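Local structure of phosphoribosylaminoimidazole-succinocarboxamide synthase (Pyrococcus horikoshii, 3U55) at residues 104-107 / 108-112; 153-156 / 157-161; 192-196 / 197-201; 208-211 / 212-216. The protein catalyses the ATP-dependent ligation of L-aspartate to the carboxylate of 5-amino-1-(5-phospho-D-ribosyl)imidazole-4-carboxylate in de novo purine biosynthesis. All coordinates share one frame; numbering follows the deposited sequence. Where two conformers were deposited one is given.

Contact 1 (104-107 / 108-112); sequences LPLP and EGYEL
A type II beta turn from Pro107 to Tyr110 reverses the chain just before strand 111-121. Its closing hydrogen bond runs from Tyr110 N to Pro107 O over 2.9 Å, with an N-H...O angle of 156°. Gly109 occupies the third position with positive phi (97°), where any side chain would collide with the carbonyl O of Glu108.

Just before the turn, Leu106 meets the Tyr110 ring. One methyl, Leu106 CD2, sits over a face of the ring, 4.0 Å from the centroid of Tyr110, in a CH-pi contact displaced toward the rim. The other, CD1, lies 3.8 Å from Tyr110 CD2, so both methyls lie against the ring, and CD1 also reaches Leu112 CD2 at 4.2 Å. Tyr110 turns its CG away from its own backbone N (chi1 -173°), which carries the ring back over the residues preceding the turn. There Pro107 CD approaches Tyr110 CD1 obliquely at 3.9 Å.

Backbone bonds of Gly109 and Tyr110 to Val96 fix the turn to the incoming limb of the connection, and Glu108 forms a salt bridge with Lys101. Leu106 also packs on Val138 of the second subunit. The arrangement is that of a glycine-containing type II turn, here leading into one strand of the antiparallel pair 84-93 and 111-121.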
loop_
_atom_site.group_PDB
_atom_site.type_symbol
_atom_site.label_atom_id
_atom_site.label_comp_id
_atom_site.label_asym_id
_atom_site.label_seq_id
_atom_site.Cartn_x
_atom_site.Cartn_y
_atom_site.Cartn_z
ATOM N N LEU A 104 -7.278 7.350 -4.047
ATOM C CA LEU A 104 -7.016 8.747 -4.381
ATOM C C LEU A 104 -8.330 9.406 -4.804
ATOM O O LEU A 104 -9.105 8.799 -5.546
ATOM C CB LEU A 104 -5.987 8.858 -5.518
ATOM C CG LEU A 104 -4.543 8.413 -5.228
ATOM C CD1 LEU A 104 -3.672 8.616 -6.452
ATOM C CD2 LEU A 104 -3.961 9.171 -4.037
ATOM N N PRO A 105 -8.577 10.651 -4.346
ATOM C CA PRO A 105 -9.875 11.287 -4.580
ATOM C C PRO A 105 -9.951 11.846 -6.001
ATOM O O PRO A 105 -10.074 13.060 -6.201
ATOM C CB PRO A 105 -9.890 12.416 -3.548
ATOM C CG PRO A 105 -8.468 12.832 -3.445
ATOM C CD PRO A 105 -7.634 11.574 -3.687
ATOM N N LEU A 106 -9.867 10.952 -6.977
ATOM C CA LEU A 106 -9.827 11.356 -8.373
ATOM C C LEU A 106 -10.960 10.690 -9.126
ATOM O O LEU A 106 -11.337 9.566 -8.799
ATOM C CB LEU A 106 -8.481 10.978 -8.994
ATOM C CG LEU A 106 -7.210 11.520 -8.327
ATOM C CD1 LEU A 106 -5.979 10.933 -9.000
ATOM C CD2 LEU A 106 -7.172 13.050 -8.345
ATOM N N PRO A 107 -11.512 11.378 -10.143
ATOM C CA PRO A 107 -12.643 10.778 -10.851
ATOM C C PRO A 107 -12.235 9.687 -11.834
ATOM O O PRO A 107 -11.132 9.721 -12.373
ATOM C CB PRO A 107 -13.256 11.968 -11.606
ATOM C CG PRO A 107 -12.121 12.906 -11.809
ATOM C CD PRO A 107 -11.251 12.763 -10.584
ATOM N N GLU A 108 -13.134 8.730 -12.058
ATOM C CA GLU A 108 -13.001 7.773 -13.154
ATOM C C GLU A 108 -12.665 8.524 -14.443
ATOM O O GLU A 108 -13.353 9.484 -14.806
ATOM C CB GLU A 108 -14.318 7.008 -13.333
ATOM C CG GLU A 108 -14.348 6.046 -14.522
ATOM C CD GLU A 108 -14.290 4.578 -14.122
ATOM O OE1 GLU A 108 -14.258 3.723 -15.032
ATOM O OE2 GLU A 108 -14.286 4.271 -12.909
ATOM N N GLY A 109 -11.606 8.105 -15.130
ATOM C CA GLY A 109 -11.213 8.783 -16.365
ATOM C C GLY A 109 -10.113 9.813 -16.195
ATOM O O GLY A 109 -9.578 10.317 -17.184
ATOM N N TYR A 110 -9.779 10.142 -14.951
ATOM C CA TYR A 110 -8.674 11.067 -14.678
ATOM C C TYR A 110 -7.394 10.513 -15.295
ATOM O O TYR A 110 -7.044 9.345 -15.090
ATOM C CB TYR A 110 -8.515 11.278 -13.177
ATOM C CG TYR A 110 -7.525 12.339 -12.744
ATOM C CD1 TYR A 110 -7.956 13.632 -12.397
ATOM C CD2 TYR A 110 -6.162 12.047 -12.646
ATOM C CE1 TYR A 110 -7.041 14.609 -11.970
ATOM C CE2 TYR A 110 -5.247 13.015 -12.224
ATOM C CZ TYR A 110 -5.698 14.291 -11.891
ATOM O OH TYR A 110 -4.789 15.225 -11.466
ATOM N N GLU A 111 -6.729 11.359 -16.078
ATOM C CA GLU A 111 -5.465 11.026 -16.727
ATOM C C GLU A 111 -4.323 11.229 -15.748
ATOM O O GLU A 111 -4.067 12.352 -15.304
ATOM C CB GLU A 111 -5.262 11.927 -17.948
ATOM C CG GLU A 111 -4.056 11.589 -18.795
ATOM C CD GLU A 111 -4.441 10.825 -20.037
ATOM O OE1 GLU A 111 -5.030 9.725 -19.905
ATOM O OE2 GLU A 111 -4.164 11.341 -21.145
ATOM N N LEU A 112 -3.636 10.141 -15.404
ATOM C CA LEU A 112 -2.513 10.225 -14.481
ATOM C C LEU A 112 -1.300 10.927 -15.115
ATOM O O LEU A 112 -1.012 10.715 -16.295
ATOM C CB LEU A 112 -2.166 8.832 -13.926
ATOM C CG LEU A 112 -3.301 8.208 -13.098
ATOM C CD1 LEU A 112 -3.069 6.708 -12.834
ATOM C CD2 LEU A 112 -3.510 8.954 -11.781
#

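Contact 2 (153-156 / 157-161); sequences ALKV and NEILK
The carboxamide of Asn157 and the carboxylate of Glu158, the two flat side-chain groups here, are joined to the preceding turn at Leu154 by one water. Asn157 ND2 donates to this water over 3.0 Å, and the water in turn donates to Leu154 O and to Glu158 OE1, each at 2.7 Å. Glu158 is bent at its second torsion (chi2 -56°), which folds the carboxylate back toward the water instead of letting it extend outward. The other end of the amide, Asn157 OD1, accepts from Asn94 ND2, an arrangement that would fix the amide's rotation, while the side chain lies against Leu171, Phe174 and Pro115.

All of this rides on the middle of the long helix 143-165, in regular i to i+4 alpha-helical bonding. Leu154 O carries a second load, accepting Glu158 N at 3.1 Å as well as the water. The next two bonds, Ile159 N to Lys155 O at 3.0 Å and Leu160 N to Val156 O at 2.9 Å, are straighter and come almost head-on to their carbonyls.

On the buried side Val156 and Leu160 run side by side, pointing the same way, with Val156 CG1 3.6 Å from Leu160 CD1. Val156 packs on Leu60 of helix 45-62 and Phe174 of strand 169-180, Leu160 on Phe56 and Leu171 of the same two elements. Toward the outside Ile159 CD1 lies 3.7 Å from Lys155 CG, the extended lysine chain crossing it at a slant and its NZ donating to His63 O. Leu154 packs on Tyr134 of the second subunit.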
loop_
_atom_site.group_PDB
_atom_site.type_symbol
_atom_site.label_atom_id
_atom_site.label_comp_id
_atom_site.label_asym_id
_atom_site.label_seq_id
_atom_site.Cartn_x
_atom_site.Cartn_y
_atom_site.Cartn_z
ATOM N N ALA A 153 7.255 -4.202 -15.643
ATOM C CA ALA A 153 5.853 -3.793 -15.732
ATOM C C ALA A 153 5.683 -2.449 -16.438
ATOM O O ALA A 153 4.775 -2.286 -17.259
ATOM C CB ALA A 153 5.220 -3.745 -14.337
ATOM N N LEU A 154 6.553 -1.492 -16.119
ATOM C CA LEU A 154 6.499 -0.176 -16.758
ATOM C C LEU A 154 6.873 -0.215 -18.238
ATOM O O LEU A 154 6.296 0.524 -19.037
ATOM C CB LEU A 154 7.363 0.841 -15.998
ATOM C CG LEU A 154 6.781 1.317 -14.663
ATOM C CD1 LEU A 154 7.803 2.151 -13.901
ATOM C CD2 LEU A 154 5.480 2.100 -14.859
ATOM N N LYS A 155 7.838 -1.062 -18.605
ATOM C CA LYS A 155 8.174 -1.253 -20.022
ATOM C C LYS A 155 7.013 -1.912 -20.781
ATOM O O LYS A 155 6.616 -1.440 -21.853
ATOM C CB LYS A 155 9.474 -2.054 -20.185
ATOM C CG LYS A 155 9.825 -2.345 -21.639
ATOM C CD LYS A 155 11.203 -2.959 -21.805
ATOM C CE LYS A 155 11.384 -3.405 -23.259
ATOM N NZ LYS A 155 12.716 -4.037 -23.491
ATOM N N VAL A 156 6.470 -2.990 -20.213
ATOM C CA VAL A 156 5.267 -3.648 -20.742
ATOM C C VAL A 156 4.161 -2.624 -20.971
ATOM O O VAL A 156 3.521 -2.608 -22.032
ATOM C CB VAL A 156 4.763 -4.766 -19.792
ATOM C CG1 VAL A 156 3.365 -5.263 -20.203
ATOM C CG2 VAL A 156 5.775 -5.931 -19.754
ATOM N N ASN A 157 3.945 -1.767 -19.976
ATOM C CA ASN A 157 2.954 -0.703 -20.100
ATOM C C ASN A 157 3.183 0.140 -21.351
ATOM O O ASN A 157 2.258 0.320 -22.130
ATOM C CB ASN A 157 2.928 0.167 -18.851
ATOM C CG ASN A 157 1.817 1.217 -18.884
ATOM O OD1 ASN A 157 0.685 0.945 -19.294
ATOM N ND2 ASN A 157 2.147 2.427 -18.445
ATOM N N GLU A 158 4.410 0.625 -21.548
ATOM C CA GLU A 158 4.723 1.463 -22.716
ATOM C C GLU A 158 4.412 0.753 -24.035
ATOM O O GLU A 158 3.763 1.329 -24.913
ATOM C CB GLU A 158 6.183 1.940 -22.684
ATOM C CG GLU A 158 6.495 2.952 -21.579
ATOM C CD GLU A 158 5.603 4.187 -21.625
ATOM O OE1 GLU A 158 4.846 4.420 -20.652
ATOM O OE2 GLU A 158 5.646 4.918 -22.638
ATOM N N ILE A 159 4.870 -0.490 -24.160
ATOM C CA ILE A 159 4.657 -1.304 -25.363
ATOM C C ILE A 159 3.177 -1.528 -25.657
ATOM O O ILE A 159 2.726 -1.309 -26.789
ATOM C CB ILE A 159 5.359 -2.685 -25.261
ATOM C CG1 ILE A 159 6.871 -2.507 -25.081
ATOM C CG2 ILE A 159 5.044 -3.549 -26.493
ATOM C CD1 ILE A 159 7.536 -3.620 -24.269
ATOM N N LEU A 160 2.427 -1.965 -24.644
ATOM C CA LEU A 160 1.002 -2.253 -24.819
ATOM C C LEU A 160 0.190 -0.995 -25.106
ATOM O O LEU A 160 -0.630 -0.993 -26.020
ATOM C CB LEU A 160 0.425 -2.991 -23.605
ATOM C CG LEU A 160 0.990 -4.376 -23.271
ATOM C CD1 LEU A 160 0.280 -4.916 -22.034
ATOM C CD2 LEU A 160 0.850 -5.351 -24.442
ATOM N N LYS A 161 0.441 0.066 -24.340
ATOM C CA LYS A 161 -0.306 1.312 -24.510
ATOM C C LYS A 161 -0.071 1.912 -25.898
ATOM O O LYS A 161 -1.027 2.340 -26.540
ATOM C CB LYS A 161 -0.029 2.316 -23.374
ATOM C CG LYS A 161 1.253 3.140 -23.488
ATOM C CD LYS A 161 1.729 3.616 -22.115
ATOM C CE LYS A 161 0.727 4.528 -21.441
ATOM N NZ LYS A 161 0.885 5.943 -21.872
HETATM O O HOH W 1 5.138 2.921 -18.416
#

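Contact 3 (192-196 / 197-201); sequences ISPDT and CRFWD. With SO4 (sulfate ion), chain B.
Cys197 is packed tightly between the loop 192-196 and the ring of Phe199. Its CB stands 3.4 Å above one face of the Phe199 ring, near the rim, and its SG meets Ile192 CG2 at 3.9 Å. Pro194 CG comes to the edge of the same ring, in its plane, 3.9 Å from Phe199 CE2. The polar backbone of the bend is bound from within: Ser193 O accepts Thr196 N at 2.9 Å and, weakly, Cys197 N. Ser193 OG, also hydrogen-bonded to Glu191, takes Asp195 N in an ST turn, and Thr196 OG1 accepts from Ser193 N (3.1 Å), its chi1 of 57° turning the hydroxyl back to the loop.

Arg198, next along strand 197-201, points the opposite way, into a more open and largely polar setting. Its extended chain presents NH1 to a sulfate, with bonds to O2 at 3.1 Å and O1 at 3.2 Å; NH2 also reaches O2, and the sulfur lies in the guanidinium plane. Arg93 and Ser99 N bind the same ion, while NE and NH1 of Arg198 form salt bridges with Asp211 and Asp173. A leucine here would probably cost Asp173 and Asp211 OD2 their salt bridges and leave the anion less firmly held. So apolar packing anchors one face of the strand, and the other holds a carboxylate-braced arginine at an anion site, consistent with a pocket for a phosphate or carboxylate of a substrate.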
loop_
_atom_site.group_PDB
_atom_site.type_symbol
_atom_site.label_atom_id
_atom_site.label_comp_id
_atom_site.label_asym_id
_atom_site.label_seq_id
_atom_site.Cartn_x
_atom_site.Cartn_y
_atom_site.Cartn_z
ATOM N N ILE A 192 -2.656 -12.063 -20.427
ATOM C CA ILE A 192 -2.911 -10.663 -20.769
ATOM C C ILE A 192 -4.129 -10.658 -21.681
ATOM O O ILE A 192 -4.050 -11.090 -22.833
ATOM C CB ILE A 192 -1.707 -9.972 -21.470
ATOM C CG1 ILE A 192 -0.438 -10.065 -20.619
ATOM C CG2 ILE A 192 -2.033 -8.504 -21.774
ATOM C CD1 ILE A 192 0.813 -9.564 -21.321
ATOM N N SER A 193 -5.254 -10.184 -21.151
ATOM C CA SER A 193 -6.539 -10.298 -21.832
ATOM C C SER A 193 -7.516 -9.237 -21.330
ATOM O O SER A 193 -7.220 -8.521 -20.370
ATOM C CB SER A 193 -7.135 -11.688 -21.576
ATOM O OG SER A 193 -7.630 -11.772 -20.252
ATOM N N PRO A 194 -8.702 -9.144 -21.965
ATOM C CA PRO A 194 -9.732 -8.239 -21.459
ATOM C C PRO A 194 -10.239 -8.609 -20.056
ATOM O O PRO A 194 -10.966 -7.824 -19.445
ATOM C CB PRO A 194 -10.851 -8.378 -22.494
ATOM C CG PRO A 194 -10.155 -8.814 -23.742
ATOM C CD PRO A 194 -9.086 -9.735 -23.260
ATOM N N ASP A 195 -9.871 -9.793 -19.566
ATOM C CA ASP A 195 -10.110 -10.174 -18.166
ATOM C C ASP A 195 -9.164 -9.460 -17.188
ATOM O O ASP A 195 -9.549 -9.159 -16.055
ATOM C CB ASP A 195 -9.953 -11.694 -17.976
ATOM C CG ASP A 195 -11.272 -12.459 -18.115
ATOM O OD1 ASP A 195 -11.366 -13.576 -17.561
ATOM O OD2 ASP A 195 -12.209 -11.956 -18.764
ATOM N N THR A 196 -7.932 -9.205 -17.625
ATOM C CA THR A 196 -6.888 -8.671 -16.742
ATOM C C THR A 196 -6.486 -7.219 -17.041
ATOM O O THR A 196 -5.642 -6.645 -16.352
ATOM C CB THR A 196 -5.633 -9.563 -16.763
ATOM O OG1 THR A 196 -5.145 -9.679 -18.105
ATOM C CG2 THR A 196 -5.951 -10.949 -16.200
ATOM N N CYS A 197 -7.098 -6.634 -18.065
ATOM C CA CYS A 197 -6.803 -5.262 -18.471
ATOM C C CYS A 197 -8.099 -4.475 -18.525
ATOM O O CYS A 197 -9.164 -5.043 -18.774
ATOM C CB CYS A 197 -6.191 -5.227 -19.869
ATOM S SG CYS A 197 -4.709 -6.205 -20.162
ATOM N N ARG A 198 -8.006 -3.170 -18.305
ATOM C CA ARG A 198 -9.087 -2.277 -18.706
ATOM C C ARG A 198 -8.749 -1.634 -20.044
ATOM O O ARG A 198 -7.690 -1.014 -20.204
ATOM C CB ARG A 198 -9.404 -1.236 -17.629
ATOM C CG ARG A 198 -10.208 -1.807 -16.481
ATOM C CD ARG A 198 -10.596 -0.746 -15.464
ATOM N NE ARG A 198 -11.396 -1.336 -14.386
ATOM C CZ ARG A 198 -10.887 -1.853 -13.268
ATOM N NH1 ARG A 198 -9.577 -1.837 -13.052
ATOM N NH2 ARG A 198 -11.688 -2.374 -12.350
ATOM N N PHE A 199 -9.646 -1.837 -21.010
ATOM C CA PHE A 199 -9.517 -1.322 -22.372
ATOM C C PHE A 199 -10.714 -0.421 -22.671
ATOM O O PHE A 199 -11.849 -0.873 -22.578
ATOM C CB PHE A 199 -9.570 -2.466 -23.398
ATOM C CG PHE A 199 -8.442 -3.471 -23.317
ATOM C CD1 PHE A 199 -7.108 -3.076 -23.205
ATOM C CD2 PHE A 199 -8.724 -4.829 -23.440
ATOM C CE1 PHE A 199 -6.083 -4.023 -23.183
ATOM C CE2 PHE A 199 -7.703 -5.787 -23.416
ATOM C CZ PHE A 199 -6.382 -5.384 -23.288
ATOM N N TRP A 200 -10.470 0.839 -23.033
ATOM C CA TRP A 200 -11.552 1.757 -23.427
ATOM C C TRP A 200 -11.416 2.142 -24.896
ATOM O O TRP A 200 -10.307 2.365 -25.383
ATOM C CB TRP A 200 -11.524 3.037 -22.584
ATOM C CG TRP A 200 -11.924 2.887 -21.144
ATOM C CD1 TRP A 200 -12.288 1.737 -20.492
ATOM C CD2 TRP A 200 -11.960 3.931 -20.159
ATOM N NE1 TRP A 200 -12.560 2.005 -19.174
ATOM C CE2 TRP A 200 -12.370 3.343 -18.941
ATOM C CE3 TRP A 200 -11.686 5.305 -20.189
ATOM C CZ2 TRP A 200 -12.512 4.079 -17.763
ATOM C CZ3 TRP A 200 -11.834 6.042 -19.014
ATOM C CH2 TRP A 200 -12.241 5.425 -17.820
ATOM N N ASP A 201 -12.540 2.237 -25.607
ATOM C CA ASP A 201 -12.499 2.767 -26.970
ATOM C C ASP A 201 -11.986 4.208 -26.924
ATOM O O ASP A 201 -12.419 4.986 -26.081
ATOM C CB ASP A 201 -13.876 2.717 -27.634
ATOM C CG ASP A 201 -13.888 3.412 -28.986
ATOM O OD1 ASP A 201 -13.213 2.926 -29.908
ATOM O OD2 ASP A 201 -14.549 4.456 -29.117
HETATM S S SO4 B . -9.055 -2.970 -9.499
HETATM O O1 SO4 B . -9.045 -1.580 -9.916
HETATM O O2 SO4 B . -9.294 -3.844 -10.642
HETATM O O3 SO4 B . -7.761 -3.265 -8.881
HETATM O O4 SO4 B . -10.125 -3.180 -8.533
#

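Contact 4 (208-211 / 212-216); sequences LDKD and VFRFD. With SO4 (sulfate ion), chain C.
Arg214 and Lys210, four residues apart, share a sulfate oxygen, while Asp211 holds the far side of the guanidinium. Lys210 NZ donates to sulfate O1 at 2.8 Å and also to Thr32 O. Arg214 reaches the same O1 with NH1 at 3.1 Å and NE at 3.3 Å, and Phe34 N supplies a further bond to the ion. The remaining nitrogen, Arg214 NH2, makes a salt bridge of 2.8 Å with Asp211 OD1; the oxygen lies near the guanidinium plane, yet the two flat groups stand 68° apart and the arginine comes from above the carboxylate. Lys210 CD sits 3.7 Å over one guanidinium face, so the lysine chain crosses the arginine on its way to the anion.

Asp209 OD2 caps Asp211 N at 2.8 Å, and a chi1 of 55° curls the carboxylate back to do so, with OD1 accepting Phe199 N. Val212 N donates to Asp209 O. Lys210 O receives Arg214 N in its carbonyl plane at 2.9 Å, together with a weaker bond from Phe213 N, and Asp211 O takes Phe215 N at 2.9 Å.

A methionine in place of Arg214 would probably strip Asp211 OD1 of its charged partner and leave the sulfate dependent on Lys210 and Phe34 N. The short helix 211-214 follows strand 197-201, whose Arg198 engages Asp211 OD2; Phe213 packs on strand 30-33, and Lys210 and Leu208 lie against helix 220-232.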
loop_
_atom_site.group_PDB
_atom_site.type_symbol
_atom_site.label_atom_id
_atom_site.label_comp_id
_atom_site.label_asym_id
_atom_site.label_seq_id
_atom_site.Cartn_x
_atom_site.Cartn_y
_atom_site.Cartn_z
ATOM N N LEU A 208 -14.279 -2.111 -23.061
ATOM C CA LEU A 208 -14.198 -3.290 -23.907
ATOM C C LEU A 208 -13.393 -4.348 -23.151
ATOM O O LEU A 208 -12.344 -4.800 -23.608
ATOM C CB LEU A 208 -13.546 -2.936 -25.245
ATOM C CG LEU A 208 -14.309 -1.973 -26.166
ATOM C CD1 LEU A 208 -13.438 -1.524 -27.331
ATOM C CD2 LEU A 208 -15.602 -2.618 -26.666
ATOM N N ASP A 209 -13.910 -4.718 -21.980
ATOM C CA ASP A 209 -13.199 -5.548 -21.013
ATOM C C ASP A 209 -14.163 -6.150 -19.996
ATOM O O ASP A 209 -15.386 -6.057 -20.148
ATOM C CB ASP A 209 -12.127 -4.715 -20.290
ATOM C CG ASP A 209 -12.700 -3.459 -19.637
ATOM O OD1 ASP A 209 -12.047 -2.397 -19.698
ATOM O OD2 ASP A 209 -13.807 -3.530 -19.067
ATOM N N LYS A 210 -13.600 -6.748 -18.949
ATOM C CA LYS A 210 -14.379 -7.399 -17.900
ATOM C C LYS A 210 -15.371 -6.480 -17.155
ATOM O O LYS A 210 -16.311 -6.973 -16.535
ATOM C CB LYS A 210 -13.430 -8.083 -16.912
ATOM C CG LYS A 210 -14.065 -9.177 -16.069
ATOM C CD LYS A 210 -13.032 -9.729 -15.103
ATOM C CE LYS A 210 -13.617 -10.784 -14.212
ATOM N NZ LYS A 210 -12.620 -11.294 -13.220
ATOM N N ASP A 211 -15.170 -5.162 -17.216
ATOM C CA ASP A 211 -16.102 -4.211 -16.578
ATOM C C ASP A 211 -17.513 -4.277 -17.183
ATOM O O ASP A 211 -18.494 -3.905 -16.534
ATOM C CB ASP A 211 -15.572 -2.772 -16.628
ATOM C CG ASP A 211 -14.589 -2.457 -15.498
ATOM O OD1 ASP A 211 -14.521 -3.211 -14.502
ATOM O OD2 ASP A 211 -13.898 -1.426 -15.599
ATOM N N VAL A 212 -17.600 -4.753 -18.422
ATOM C CA VAL A 212 -18.879 -4.990 -19.095
ATOM C C VAL A 212 -19.675 -6.062 -18.340
ATOM O O VAL A 212 -20.896 -5.963 -18.218
ATOM C CB VAL A 212 -18.654 -5.375 -20.581
ATOM C CG1 VAL A 212 -19.932 -5.915 -21.232
ATOM C CG2 VAL A 212 -18.144 -4.167 -21.353
ATOM N N PHE A 213 -18.968 -7.068 -17.822
ATOM C CA PHE A 213 -19.559 -8.093 -16.961
ATOM C C PHE A 213 -19.745 -7.604 -15.525
ATOM O O PHE A 213 -20.808 -7.811 -14.942
ATOM C CB PHE A 213 -18.718 -9.375 -16.995
ATOM C CG PHE A 213 -19.040 -10.358 -15.898
ATOM C CD1 PHE A 213 -20.300 -10.956 -15.814
ATOM C CD2 PHE A 213 -18.077 -10.696 -14.954
ATOM C CE1 PHE A 213 -20.591 -11.867 -14.801
ATOM C CE2 PHE A 213 -18.356 -11.614 -13.939
ATOM C CZ PHE A 213 -19.616 -12.199 -13.863
ATOM N N ARG A 214 -18.720 -6.958 -14.964
ATOM C CA ARG A 214 -18.787 -6.419 -13.600
ATOM C C ARG A 214 -20.000 -5.509 -13.399
ATOM O O ARG A 214 -20.695 -5.606 -12.382
ATOM C CB ARG A 214 -17.508 -5.652 -13.231
ATOM C CG ARG A 214 -16.297 -6.518 -12.910
ATOM C CD ARG A 214 -15.170 -5.682 -12.310
ATOM N NE ARG A 214 -13.924 -6.440 -12.228
ATOM C CZ ARG A 214 -12.891 -6.304 -13.059
ATOM N NH1 ARG A 214 -11.814 -7.058 -12.892
ATOM N NH2 ARG A 214 -12.925 -5.422 -14.053
ATOM N N PHE A 215 -20.255 -4.633 -14.369
ATOM C CA PHE A 215 -21.291 -3.610 -14.201
ATOM C C PHE A 215 -22.424 -3.655 -15.228
ATOM O O PHE A 215 -23.144 -2.667 -15.407
ATOM C CB PHE A 215 -20.645 -2.220 -14.140
ATOM C CG PHE A 215 -19.607 -2.090 -13.062
ATOM C CD1 PHE A 215 -19.974 -2.112 -11.718
ATOM C CD2 PHE A 215 -18.260 -1.961 -13.387
ATOM C CE1 PHE A 215 -19.013 -2.001 -10.715
ATOM C CE2 PHE A 215 -17.293 -1.850 -12.391
ATOM C CZ PHE A 215 -17.672 -1.871 -11.053
ATOM N N ASP A 216 -22.586 -4.809 -15.875
ATOM C CA ASP A 216 -23.647 -5.041 -16.866
ATOM C C ASP A 216 -23.755 -3.898 -17.885
ATOM O O ASP A 216 -24.822 -3.300 -18.068
ATOM C CB ASP A 216 -24.997 -5.305 -16.178
ATOM C CG ASP A 216 -24.946 -6.474 -15.200
ATOM O OD1 ASP A 216 -24.105 -7.387 -15.368
ATOM O OD2 ASP A 216 -25.759 -6.481 -14.256
HETATM S S SO4 C . -12.635 -9.101 -9.825
HETATM O O1 SO4 C . -12.924 -9.393 -11.224
HETATM O O2 SO4 C . -12.660 -10.345 -9.065
HETATM O O3 SO4 C . -11.310 -8.492 -9.734
HETATM O O4 SO4 C . -13.648 -8.185 -9.301
#

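In the fold
Contact 1 is a surface turn, its centre about 21 Å from the centre of the chain, whereas contact 3 is buried, its centre about 7 Å from that point; contacts 2 and 4 are partly buried. Contacts 1 and 3 reach the same six-stranded sheet and meet where Gly109 CA packs on Trp200 CH2 (3.8 Å). Contacts 3 and 4 belong together most closely, since strand 197-201 runs on into the loop before helix 211-214, and each has an arginine bound to its own sulfate. Contact 2 adjoins contact 3 by a slight apolar touch. Chemistry follows place: CH-pi packing beside the subunit interface in contact 1, regular helical bonding in contact 2, a buried apolar core with an arginine turned to an anion in contact 3, and charged side chains round an anion in contact 4.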